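Long-range contact in amide synthase (Vibrio cholerae, PDB 1L5A), which probably forms amide bonds as a condensation enzyme of nonribosomal peptide synthesis, in the pathway to the siderophore vibriobactin: residues Leu85-Ser97 and Gln109-Arg123. Sequence-based numbering, arbitrary orientation.
Sequences LAWRQIEQDLQRS and QVYRLSHSEHLIYTR
Ile90 lies across the aromatic rings of the hairpin 109-123, and its two branches spread over Tyr121, Tyr111 and Leu119. Just beyond CB, Ile90 CG2 sits over one face of the Tyr121 ring in a CH-pi contact, 3.9 Å from the centroid; it gets there because this branch is anti to the backbone N while CG1 lies beside it (chi1 -72°). Ile90 CG1 touches both tyrosines, 4.0 Å from Tyr121 CG and 4.1 Å from Tyr111 CE1. At the tip, Ile90 CD1 meets Leu119 CD2 end to end at 3.6 Å, and the same leucine methyl touches the indole of Trp87. One turn earlier, Ala86 CB stands over the centre of the Tyr111 ring, 3.7 Å from the centroid. The Tyr111 hydroxyl bonds to Gln109 OE1 from above the carbonyl plane, tying together neighbouring side chains on one strand, while Gln89 CB packs against its oxygen; the Gln89 amide stays beside the Tyr111 ring, with its OE1 hydrogen-bonded to Gln74 NE2.

Helix 82-94 is the crossover of a beta-alpha-beta unit joining the parallel strands 72-75 and 107-114, and here it lies on their sheet, antiparallel to strand 109-114 (167°) and running with strand 117-123. Leu354 of strand 348-356 also borders Trp87, Ile90, Leu94 and Tyr121.

Toward the helix C-terminus the contact turns polar. Asp93 divides its carboxylate, OD1 accepting from Tyr121 OH and OD2 forming a salt bridge with Arg123 NH1, although crowding in the model leaves the exact lengths doubtful. Its plane is within 6° of the Arg123 guanidinium, which it meets at the edge. Over one face of that guanidinium lies the guanidinium of Arg96, stacked with centres 3.8 Å apart; the nearby Asp93 carboxylate probably eases this pairing of like charges.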
loop_
_atom_site.group_PDB
_atom_site.type_symbol
_atom_site.label_atom_id
_atom_site.label_comp_id
_atom_site.label_asym_id
_atom_site.label_seq_id
_atom_site.Cartn_x
_atom_site.Cartn_y
_atom_site.Cartn_z
ATOM N N LEU A 85 -32.009 21.719 37.192
ATOM C CA LEU A 85 -31.625 22.931 36.495
ATOM C C LEU A 85 -30.734 22.569 35.299
ATOM O O LEU A 85 -30.915 23.090 34.193
ATOM C CB LEU A 85 -30.884 23.877 37.444
ATOM C CG LEU A 85 -31.192 25.372 37.254
ATOM C CD1 LEU A 85 -31.240 25.730 35.745
ATOM C CD2 LEU A 85 -32.537 25.702 37.936
ATOM N N ALA A 86 -29.777 21.669 35.523
ATOM C CA ALA A 86 -28.880 21.257 34.459
ATOM C C ALA A 86 -29.667 20.568 33.330
ATOM O O ALA A 86 -29.541 20.951 32.158
ATOM C CB ALA A 86 -27.790 20.331 35.016
ATOM N N TRP A 87 -30.503 19.587 33.679
ATOM C CA TRP A 87 -31.285 18.890 32.658
ATOM C C TRP A 87 -32.290 19.724 31.866
ATOM O O TRP A 87 -32.643 19.345 30.756
ATOM C CB TRP A 87 -31.969 17.656 33.248
ATOM C CG TRP A 87 -30.977 16.555 33.449
ATOM C CD1 TRP A 87 -30.277 16.279 34.588
ATOM C CD2 TRP A 87 -30.493 15.646 32.453
ATOM N NE1 TRP A 87 -29.386 15.255 34.365
ATOM C CE2 TRP A 87 -29.495 14.849 33.063
ATOM C CE3 TRP A 87 -30.802 15.429 31.103
ATOM C CZ2 TRP A 87 -28.803 13.851 32.372
ATOM C CZ3 TRP A 87 -30.117 14.441 30.420
ATOM C CH2 TRP A 87 -29.125 13.660 31.058
ATOM N N ARG A 88 -32.750 20.850 32.401
ATOM C CA ARG A 88 -33.688 21.667 31.637
ATOM C C ARG A 88 -32.912 22.282 30.490
ATOM O O ARG A 88 -33.429 22.435 29.385
ATOM C CB ARG A 88 -34.271 22.826 32.459
ATOM C CG ARG A 88 -35.208 22.445 33.566
ATOM C CD ARG A 88 -35.567 23.673 34.389
ATOM N NE ARG A 88 -36.451 23.326 35.498
ATOM C CZ ARG A 88 -36.718 24.132 36.523
ATOM N NH1 ARG A 88 -36.166 25.338 36.582
ATOM N NH2 ARG A 88 -37.530 23.730 37.494
ATOM N N GLN A 89 -31.669 22.657 30.763
ATOM C CA GLN A 89 -30.853 23.292 29.742
ATOM C C GLN A 89 -30.358 22.269 28.742
ATOM O O GLN A 89 -30.140 22.591 27.576
ATOM C CB GLN A 89 -29.680 24.037 30.381
ATOM C CG GLN A 89 -30.109 25.176 31.308
ATOM C CD GLN A 89 -28.938 25.959 31.815
ATOM O OE1 GLN A 89 -28.417 26.828 31.122
ATOM N NE2 GLN A 89 -28.494 25.644 33.028
ATOM N N ILE A 90 -30.181 21.032 29.186
ATOM C CA ILE A 90 -29.738 20.015 28.256
ATOM C C ILE A 90 -30.882 19.734 27.278
ATOM O O ILE A 90 -30.668 19.632 26.062
ATOM C CB ILE A 90 -29.313 18.728 28.990
ATOM C CG1 ILE A 90 -27.980 18.979 29.705
ATOM C CG2 ILE A 90 -29.189 17.577 28.000
ATOM C CD1 ILE A 90 -27.411 17.793 30.452
ATOM N N GLU A 91 -32.098 19.635 27.805
ATOM C CA GLU A 91 -33.255 19.369 26.957
ATOM C C GLU A 91 -33.470 20.570 26.069
ATOM O O GLU A 91 -33.881 20.442 24.924
ATOM C CB GLU A 91 -34.504 19.124 27.804
ATOM C CG GLU A 91 -35.774 18.829 27.020
ATOM C CD GLU A 91 -35.683 17.576 26.147
ATOM O OE1 GLU A 91 -34.979 16.607 26.517
ATOM O OE2 GLU A 91 -36.348 17.552 25.088
ATOM N N GLN A 92 -33.182 21.752 26.589
ATOM C CA GLN A 92 -33.365 22.943 25.788
ATOM C C GLN A 92 -32.532 22.817 24.514
ATOM O O GLN A 92 -33.020 23.070 23.418
ATOM C CB GLN A 92 -32.949 24.182 26.580
ATOM C CG GLN A 92 -33.048 25.478 25.799
ATOM C CD GLN A 92 -34.446 25.728 25.271
ATOM O OE1 GLN A 92 -35.401 25.834 26.044
ATOM N NE2 GLN A 92 -34.574 25.822 23.947
ATOM N N ASP A 93 -31.276 22.407 24.648
ATOM C CA ASP A 93 -30.434 22.283 23.468
ATOM C C ASP A 93 -30.935 21.174 22.542
ATOM O O ASP A 93 -30.906 21.317 21.318
ATOM C CB ASP A 93 -28.980 22.050 23.867
ATOM C CG ASP A 93 -28.078 21.846 22.669
ATOM O OD1 ASP A 93 -27.791 20.673 22.346
ATOM O OD2 ASP A 93 -27.664 22.849 22.048
ATOM N N LEU A 94 -31.391 20.068 23.119
ATOM C CA LEU A 94 -31.934 18.987 22.311
ATOM C C LEU A 94 -33.146 19.490 21.524
ATOM O O LEU A 94 -33.365 19.096 20.387
ATOM C CB LEU A 94 -32.357 17.818 23.193
ATOM C CG LEU A 94 -31.174 16.995 23.691
ATOM C CD1 LEU A 94 -31.662 15.892 24.614
ATOM C CD2 LEU A 94 -30.428 16.413 22.496
ATOM N N GLN A 95 -33.931 20.369 22.127
ATOM C CA GLN A 95 -35.103 20.902 21.458
ATOM C C GLN A 95 -34.790 22.154 20.658
ATOM O O GLN A 95 -35.711 22.814 20.183
ATOM C CB GLN A 95 -36.195 21.237 22.476
ATOM C CG GLN A 95 -37.000 20.047 22.986
ATOM C CD GLN A 95 -38.112 20.463 23.950
ATOM O OE1 GLN A 95 -38.716 21.529 23.789
ATOM N NE2 GLN A 95 -38.393 19.614 24.947
ATOM N N ARG A 96 -33.517 22.505 20.499
ATOM C CA ARG A 96 -33.232 23.723 19.746
ATOM C C ARG A 96 -33.636 23.556 18.282
ATOM O O ARG A 96 -33.797 22.429 17.794
ATOM C CB ARG A 96 -31.756 24.119 19.858
ATOM C CG ARG A 96 -30.864 23.632 18.730
ATOM C CD ARG A 96 -30.654 22.137 18.791
ATOM N NE ARG A 96 -29.765 21.672 17.736
ATOM C CZ ARG A 96 -29.281 20.440 17.666
ATOM N NH1 ARG A 96 -29.596 19.554 18.596
ATOM N NH2 ARG A 96 -28.499 20.092 16.650
ATOM N N SER A 97 -33.814 24.689 17.600
ATOM C CA SER A 97 -34.211 24.725 16.185
ATOM C C SER A 97 -33.270 23.900 15.299
ATOM O O SER A 97 -33.652 23.441 14.212
ATOM C CB SER A 97 -34.242 26.180 15.688
ATOM O OG SER A 97 -32.937 26.736 15.633
ATOM N N GLN A 109 -21.539 21.817 27.268
ATOM C CA GLN A 109 -21.978 22.367 28.529
ATOM C C GLN A 109 -21.396 21.541 29.673
ATOM O O GLN A 109 -21.322 20.324 29.574
ATOM C CB GLN A 109 -23.506 22.337 28.579
ATOM C CG GLN A 109 -24.232 23.073 27.438
ATOM C CD GLN A 109 -25.740 22.686 27.343
ATOM O OE1 GLN A 109 -26.353 22.206 28.320
ATOM N NE2 GLN A 109 -26.335 22.906 26.163
ATOM N N VAL A 110 -20.967 22.200 30.750
ATOM C CA VAL A 110 -20.431 21.484 31.903
ATOM C C VAL A 110 -21.131 21.959 33.166
ATOM O O VAL A 110 -21.340 23.151 33.348
ATOM C CB VAL A 110 -18.918 21.730 32.100
ATOM C CG1 VAL A 110 -18.409 20.866 33.245
ATOM C CG2 VAL A 110 -18.156 21.407 30.833
ATOM N N TYR A 111 -21.464 21.032 34.055
ATOM C CA TYR A 111 -22.135 21.402 35.294
ATOM C C TYR A 111 -21.526 20.797 36.533
ATOM O O TYR A 111 -21.362 19.586 36.628
ATOM C CB TYR A 111 -23.612 20.984 35.290
ATOM C CG TYR A 111 -24.402 21.510 34.138
ATOM C CD1 TYR A 111 -24.592 20.737 32.988
ATOM C CD2 TYR A 111 -24.934 22.793 34.171
ATOM C CE1 TYR A 111 -25.289 21.240 31.890
ATOM C CE2 TYR A 111 -25.632 23.303 33.080
ATOM C CZ TYR A 111 -25.799 22.521 31.942
ATOM O OH TYR A 111 -26.417 23.052 30.836
ATOM N N ARG A 112 -21.207 21.648 37.491
ATOM C CA ARG A 112 -20.701 21.166 38.759
ATOM C C ARG A 112 -21.995 21.101 39.583
ATOM O O ARG A 112 -22.570 22.127 39.945
ATOM C CB ARG A 112 -19.701 22.163 39.366
ATOM C CG ARG A 112 -19.139 21.749 40.730
ATOM C CD ARG A 112 -18.018 22.682 41.184
ATOM N NE ARG A 112 -17.859 22.688 42.637
ATOM C CZ ARG A 112 -16.925 22.023 43.311
ATOM N NH1 ARG A 112 -16.023 21.277 42.681
ATOM N NH2 ARG A 112 -16.907 22.092 44.635
ATOM N N LEU A 113 -22.471 19.890 39.835
ATOM C CA LEU A 113 -23.699 19.707 40.595
ATOM C C LEU A 113 -23.395 19.772 42.084
ATOM O O LEU A 113 -24.138 20.371 42.858
ATOM C CB LEU A 113 -24.319 18.359 40.245
ATOM C CG LEU A 113 -24.632 18.194 38.752
ATOM C CD1 LEU A 113 -25.025 16.755 38.448
ATOM C CD2 LEU A 113 -25.743 19.157 38.372
ATOM N N SER A 114 -22.300 19.134 42.473
ATOM C CA SER A 114 -21.846 19.119 43.850
ATOM C C SER A 114 -20.323 18.976 43.744
ATOM O O SER A 114 -19.793 18.895 42.643
ATOM C CB SER A 114 -22.461 17.933 44.586
ATOM O OG SER A 114 -21.621 16.792 44.554
ATOM N N HIS A 115 -19.604 18.946 44.856
ATOM C CA HIS A 115 -18.156 18.819 44.748
ATOM C C HIS A 115 -17.743 17.441 44.214
ATOM O O HIS A 115 -16.638 17.274 43.720
ATOM C CB HIS A 115 -17.483 19.088 46.102
ATOM C CG HIS A 115 -17.717 18.012 47.120
ATOM N ND1 HIS A 115 -18.966 17.715 47.621
ATOM C CD2 HIS A 115 -16.855 17.170 47.743
ATOM C CE1 HIS A 115 -18.866 16.741 48.509
ATOM N NE2 HIS A 115 -17.595 16.392 48.602
ATOM N N SER A 116 -18.633 16.462 44.293
ATOM C CA SER A 116 -18.316 15.114 43.822
ATOM C C SER A 116 -19.180 14.680 42.627
ATOM O O SER A 116 -19.165 13.509 42.216
ATOM C CB SER A 116 -18.530 14.123 44.958
ATOM O OG SER A 116 -19.877 14.209 45.399
ATOM N N GLU A 117 -19.925 15.627 42.069
ATOM C CA GLU A 117 -20.804 15.327 40.958
ATOM C C GLU A 117 -20.694 16.343 39.826
ATOM O O GLU A 117 -20.941 17.543 40.023
ATOM C CB GLU A 117 -22.268 15.263 41.445
ATOM C CG GLU A 117 -22.592 14.173 42.479
ATOM C CD GLU A 117 -22.274 12.729 42.007
ATOM O OE1 GLU A 117 -22.286 12.435 40.783
ATOM O OE2 GLU A 117 -22.035 11.863 42.878
ATOM N N HIS A 118 -20.337 15.861 38.641
ATOM C CA HIS A 118 -20.226 16.724 37.459
ATOM C C HIS A 118 -21.005 16.148 36.274
ATOM O O HIS A 118 -21.096 14.921 36.093
ATOM C CB HIS A 118 -18.758 16.912 37.028
ATOM C CG HIS A 118 -17.961 17.784 37.947
ATOM N ND1 HIS A 118 -17.481 17.343 39.162
ATOM C CD2 HIS A 118 -17.604 19.089 37.848
ATOM C CE1 HIS A 118 -16.863 18.342 39.771
ATOM N NE2 HIS A 118 -16.924 19.411 38.995
ATOM N N LEU A 119 -21.550 17.041 35.458
ATOM C CA LEU A 119 -22.307 16.623 34.293
ATOM C C LEU A 119 -21.774 17.302 33.047
ATOM O O LEU A 119 -21.787 18.525 32.958
ATOM C CB LEU A 119 -23.782 16.977 34.450
ATOM C CG LEU A 119 -24.677 16.334 33.396
ATOM C CD1 LEU A 119 -24.526 14.829 33.487
ATOM C CD2 LEU A 119 -26.125 16.746 33.614
ATOM N N ILE A 120 -21.296 16.500 32.100
ATOM C CA ILE A 120 -20.777 17.007 30.836
ATOM C C ILE A 120 -21.738 16.635 29.721
ATOM O O ILE A 120 -22.123 15.470 29.576
ATOM C CB ILE A 120 -19.433 16.382 30.479
ATOM C CG1 ILE A 120 -18.361 16.853 31.452
ATOM C CG2 ILE A 120 -19.056 16.762 29.063
ATOM C CD1 ILE A 120 -17.152 15.958 31.461
ATOM N N TYR A 121 -22.103 17.627 28.930
ATOM C CA TYR A 121 -23.015 17.431 27.827
ATOM C C TYR A 121 -22.331 17.857 26.534
ATOM O O TYR A 121 -21.879 18.998 26.392
ATOM C CB TYR A 121 -24.295 18.260 28.045
ATOM C CG TYR A 121 -25.224 18.303 26.857
ATOM C CD1 TYR A 121 -25.971 17.177 26.470
ATOM C CD2 TYR A 121 -25.361 19.466 26.111
ATOM C CE1 TYR A 121 -26.841 17.223 25.356
ATOM C CE2 TYR A 121 -26.221 19.526 25.003
ATOM C CZ TYR A 121 -26.956 18.407 24.634
ATOM O OH TYR A 121 -27.799 18.499 23.548
ATOM N N THR A 122 -22.273 16.927 25.589
ATOM C CA THR A 122 -21.661 17.172 24.294
ATOM C C THR A 122 -22.680 16.908 23.195
ATOM O O THR A 122 -23.314 15.866 23.186
ATOM C CB THR A 122 -20.490 16.225 24.092
ATOM O OG1 THR A 122 -19.566 16.406 25.166
ATOM C CG2 THR A 122 -19.798 16.492 22.755
ATOM N N ARG A 123 -22.839 17.843 22.272
ATOM C CA ARG A 123 -23.769 17.647 21.176
ATOM C C ARG A 123 -23.206 18.113 19.860
ATOM O O ARG A 123 -22.581 19.170 19.769
ATOM C CB ARG A 123 -25.063 18.412 21.380
ATOM C CG ARG A 123 -25.839 18.575 20.069
ATOM C CD ARG A 123 -26.504 19.919 19.988
ATOM N NE ARG A 123 -25.896 20.757 18.967
ATOM C CZ ARG A 123 -26.058 22.071 18.881
ATOM N NH1 ARG A 123 -26.819 22.711 19.764
ATOM N NH2 ARG A 123 -25.450 22.748 17.917
#